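PDB 6IDN: ICChI, a glycosylated chitinase from Ipomoea carnea, which hydrolyses chitin as a family 18 glycoside hydrolase with a TIM barrel fold and also has lysozyme activity. Local coordinates for residues G14-T19 against S65-K70. Sequence-based numbering, arbitrary orientation.
Sequences GSLRET and SYCKSK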
ATOM      1  N   GLY A  14      15.748  -6.724  -5.801  1.00 31.46           N
ATOM      2  CA  GLY A  14      16.088  -7.623  -4.720  1.00 35.49           C
ATOM      3  C   GLY A  14      14.916  -8.513  -4.334  1.00 30.86           C
ATOM      4  O   GLY A  14      13.753  -8.236  -4.640  1.00 30.27           O
ATOM      5  N   SER A  15      15.240  -9.614  -3.658  1.00 31.99           N
ATOM      6  CA  SER A  15      14.205 -10.529  -3.202  1.00 31.16           C
ATOM      7  C   SER A  15      13.417  -9.909  -2.051  1.00 32.55           C
ATOM      8  O   SER A  15      13.816  -8.907  -1.444  1.00 33.22           O
ATOM      9  CB  SER A  15      14.818 -11.866  -2.772  1.00 33.23           C
ATOM     10  OG  SER A  15      15.576 -11.726  -1.580  1.00 33.89           O
ATOM     11  N   LEU A  16      12.259 -10.499  -1.768  1.00 30.48           N
ATOM     12  CA  LEU A  16      11.487 -10.039  -0.621  1.00 26.28           C
ATOM     13  C   LEU A  16      12.273 -10.244   0.668  1.00 27.22           C
ATOM     14  O   LEU A  16      12.261  -9.385   1.555  1.00 29.07           O
ATOM     15  CB  LEU A  16      10.148 -10.774  -0.577  1.00 28.03           C
ATOM     16  CG  LEU A  16       9.200 -10.418   0.559  1.00 23.76           C
ATOM     17  CD1 LEU A  16       8.711  -8.970   0.488  1.00 21.97           C
ATOM     18  CD2 LEU A  16       8.022 -11.397   0.549  1.00 24.21           C
ATOM     19  N   ARG A  17      12.988 -11.369   0.777  1.00 29.24           N
ATOM     20  CA  ARG A  17      13.820 -11.608   1.954  1.00 30.51           C
ATOM     21  C   ARG A  17      14.883 -10.526   2.109  1.00 30.91           C
ATOM     22  O   ARG A  17      15.097 -10.008   3.209  1.00 30.73           O
ATOM     23  CB  ARG A  17      14.482 -12.989   1.873  1.00 32.92           C
ATOM     24  CG  ARG A  17      15.489 -13.238   3.002  1.00 34.65           C
ATOM     25  CD  ARG A  17      16.219 -14.579   2.888  1.00 40.12           C
ATOM     26  NE  ARG A  17      15.302 -15.704   3.039  1.00 38.15           N
ATOM     27  CZ  ARG A  17      15.045 -16.311   4.193  1.00 43.33           C
ATOM     28  NH1 ARG A  17      15.644 -15.908   5.304  1.00 38.40           N
ATOM     29  NH2 ARG A  17      14.186 -17.321   4.234  1.00 38.70           N
ATOM     30  N   GLU A  18      15.566 -10.182   1.016  1.00 31.65           N
ATOM     31  CA  GLU A  18      16.579  -9.134   1.083  1.00 32.20           C
ATOM     32  C   GLU A  18      15.957  -7.794   1.448  1.00 30.08           C
ATOM     33  O   GLU A  18      16.546  -6.999   2.193  1.00 30.30           O
ATOM     34  CB  GLU A  18      17.314  -9.033  -0.252  1.00 33.47           C
ATOM     35  CG  GLU A  18      18.264 -10.196  -0.506  1.00 36.15           C
ATOM     36  CD  GLU A  18      18.718 -10.276  -1.947  1.00 45.29           C
ATOM     37  OE1 GLU A  18      18.118  -9.616  -2.817  1.00 36.10           O
ATOM     38  OE2 GLU A  18      19.699 -10.999  -2.213  1.00 46.34           O
ATOM     39  N   THR A  19      14.770  -7.524   0.916  1.00 28.20           N
ATOM     40  CA  THR A  19      14.064  -6.301   1.268  1.00 26.28           C
ATOM     41  C   THR A  19      13.789  -6.246   2.766  1.00 27.80           C
ATOM     42  O   THR A  19      14.048  -5.231   3.426  1.00 25.92           O
ATOM     43  CB  THR A  19      12.779  -6.232   0.451  1.00 24.63           C
ATOM     44  OG1 THR A  19      13.134  -6.169  -0.938  1.00 27.44           O
ATOM     45  CG2 THR A  19      11.938  -5.006   0.830  1.00 23.67           C
ATOM     46  N   SER A  65       6.895 -15.625   5.421  1.00 29.42           N
ATOM     47  CA  SER A  65       6.981 -16.098   6.796  1.00 31.01           C
ATOM     48  C   SER A  65       8.197 -15.512   7.501  1.00 32.01           C
ATOM     49  O   SER A  65       8.123 -15.133   8.676  1.00 33.45           O
ATOM     50  CB  SER A  65       7.033 -17.624   6.820  1.00 33.25           C
ATOM     51  OG  SER A  65       6.839 -18.106   8.135  1.00 51.55           O
ATOM     52  N   TYR A  66       9.325 -15.440   6.799  1.00 32.71           N
ATOM     53  CA  TYR A  66      10.537 -14.893   7.401  1.00 33.80           C
ATOM     54  C   TYR A  66      10.365 -13.409   7.713  1.00 31.94           C
ATOM     55  O   TYR A  66      10.723 -12.951   8.804  1.00 32.64           O
ATOM     56  CB  TYR A  66      11.725 -15.120   6.473  1.00 34.98           C
ATOM     57  CG  TYR A  66      12.975 -14.402   6.918  1.00 35.89           C
ATOM     58  CD1 TYR A  66      13.774 -14.918   7.936  1.00 38.24           C
ATOM     59  CD2 TYR A  66      13.354 -13.204   6.326  1.00 34.54           C
ATOM     60  CE1 TYR A  66      14.921 -14.251   8.346  1.00 39.18           C
ATOM     61  CE2 TYR A  66      14.500 -12.535   6.725  1.00 36.36           C
ATOM     62  CZ  TYR A  66      15.279 -13.066   7.736  1.00 37.78           C
ATOM     63  OH  TYR A  66      16.414 -12.395   8.144  1.00 38.81           O
ATOM     64  N   CYS A  67       9.808 -12.646   6.770  1.00 29.74           N
ATOM     65  CA  CYS A  67       9.528 -11.236   7.030  1.00 28.01           C
ATOM     66  C   CYS A  67       8.641 -11.077   8.255  1.00 31.08           C
ATOM     67  O   CYS A  67       8.907 -10.244   9.126  1.00 28.76           O
ATOM     68  CB  CYS A  67       8.860 -10.597   5.816  1.00 28.67           C
ATOM     69  SG  CYS A  67       9.907 -10.422   4.392  1.00 29.36           S
ATOM     70  N   LYS A  68       7.576 -11.876   8.339  1.00 27.61           N
ATOM     71  CA  LYS A  68       6.671 -11.761   9.477  1.00 27.61           C
ATOM     72  C   LYS A  68       7.355 -12.148  10.785  1.00 29.97           C
ATOM     73  O   LYS A  68       7.061 -11.557  11.832  1.00 30.19           O
ATOM     74  CB  LYS A  68       5.417 -12.604   9.224  1.00 27.12           C
ATOM     75  CG  LYS A  68       4.581 -12.086   8.046  1.00 27.48           C
ATOM     76  CD  LYS A  68       3.548 -13.109   7.593  1.00 31.24           C
ATOM     77  CE  LYS A  68       2.585 -13.455   8.727  1.00 33.89           C
ATOM     78  NZ  LYS A  68       1.543 -14.425   8.286  1.00 29.65           N
ATOM     79  N   SER A  69       8.286 -13.108  10.746  1.00 31.93           N
ATOM     80  CA  SER A  69       9.021 -13.475  11.951  1.00 34.37           C
ATOM     81  C   SER A  69       9.830 -12.310  12.502  1.00 37.41           C
ATOM     82  O   SER A  69      10.156 -12.302  13.692  1.00 36.22           O
ATOM     83  CB  SER A  69       9.938 -14.671  11.677  1.00 37.87           C
ATOM     84  OG  SER A  69      11.163 -14.268  11.087  1.00 36.77           O
ATOM     85  N   LYS A  70      10.139 -11.311  11.678  1.00 33.26           N
ATOM     86  CA  LYS A  70      10.848 -10.125  12.138  1.00 32.94           C
ATOM     87  C   LYS A  70       9.908  -9.000  12.555  1.00 31.36           C
ATOM     88  O   LYS A  70      10.371  -7.877  12.780  1.00 35.34           O
ATOM     89  CB  LYS A  70      11.802  -9.628  11.049  1.00 32.39           C
ATOM     90  CG  LYS A  70      12.856 -10.654  10.663  1.00 34.27           C
ATOM     91  CD  LYS A  70      13.485 -10.340   9.314  1.00 34.59           C
ATOM     92  CE  LYS A  70      14.296  -9.050   9.333  1.00 34.58           C
ATOM     93  NZ  LYS A  70      15.369  -9.031  10.367  1.00 37.50           N
TER
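Tyr-66 offers one face of its ring to the guanidinium of Arg-17 in a cation-pi contact, with CZ of Arg-17 4.2 Å from the ring centroid. NH1 sits over the ring centre, 3.3 Å above its plane. The two planes are 33° apart, so the guanidinium is tilted rather than laid flat on the ring. Extended through chi2, the Arg-17 chain bends at chi3 (-65°) and folds the charged end over the tyrosine, whose CE2 also meets Arg-17 CG at 3.9 Å. Beyond the ring, Tyr-66 OH hydrogen-bonds Asp-21, at the end of the helix that carries Arg-17. Replacing the tyrosine by an alanine removes the ring face and the hydroxyl, and is likely to set the Arg-17 guanidinium free to turn and leave Asp-21 without this partner. One residue on, Cys-67 directs SG to Leu-16, 3.9 Å from its CG and 3.8 Å from its carbonyl O, and closes a disulfide with Cys-20. Helices 16-21 and 60-69 of the TIM barrel are thus joined covalently on the buried side, while the partly exposed side adds hydrogen bonds (Tyr-66 to Asp-21, Arg-17 N to Glu-63) and a cation-pi contact that sets the positive charge of Arg-17 on the ring face.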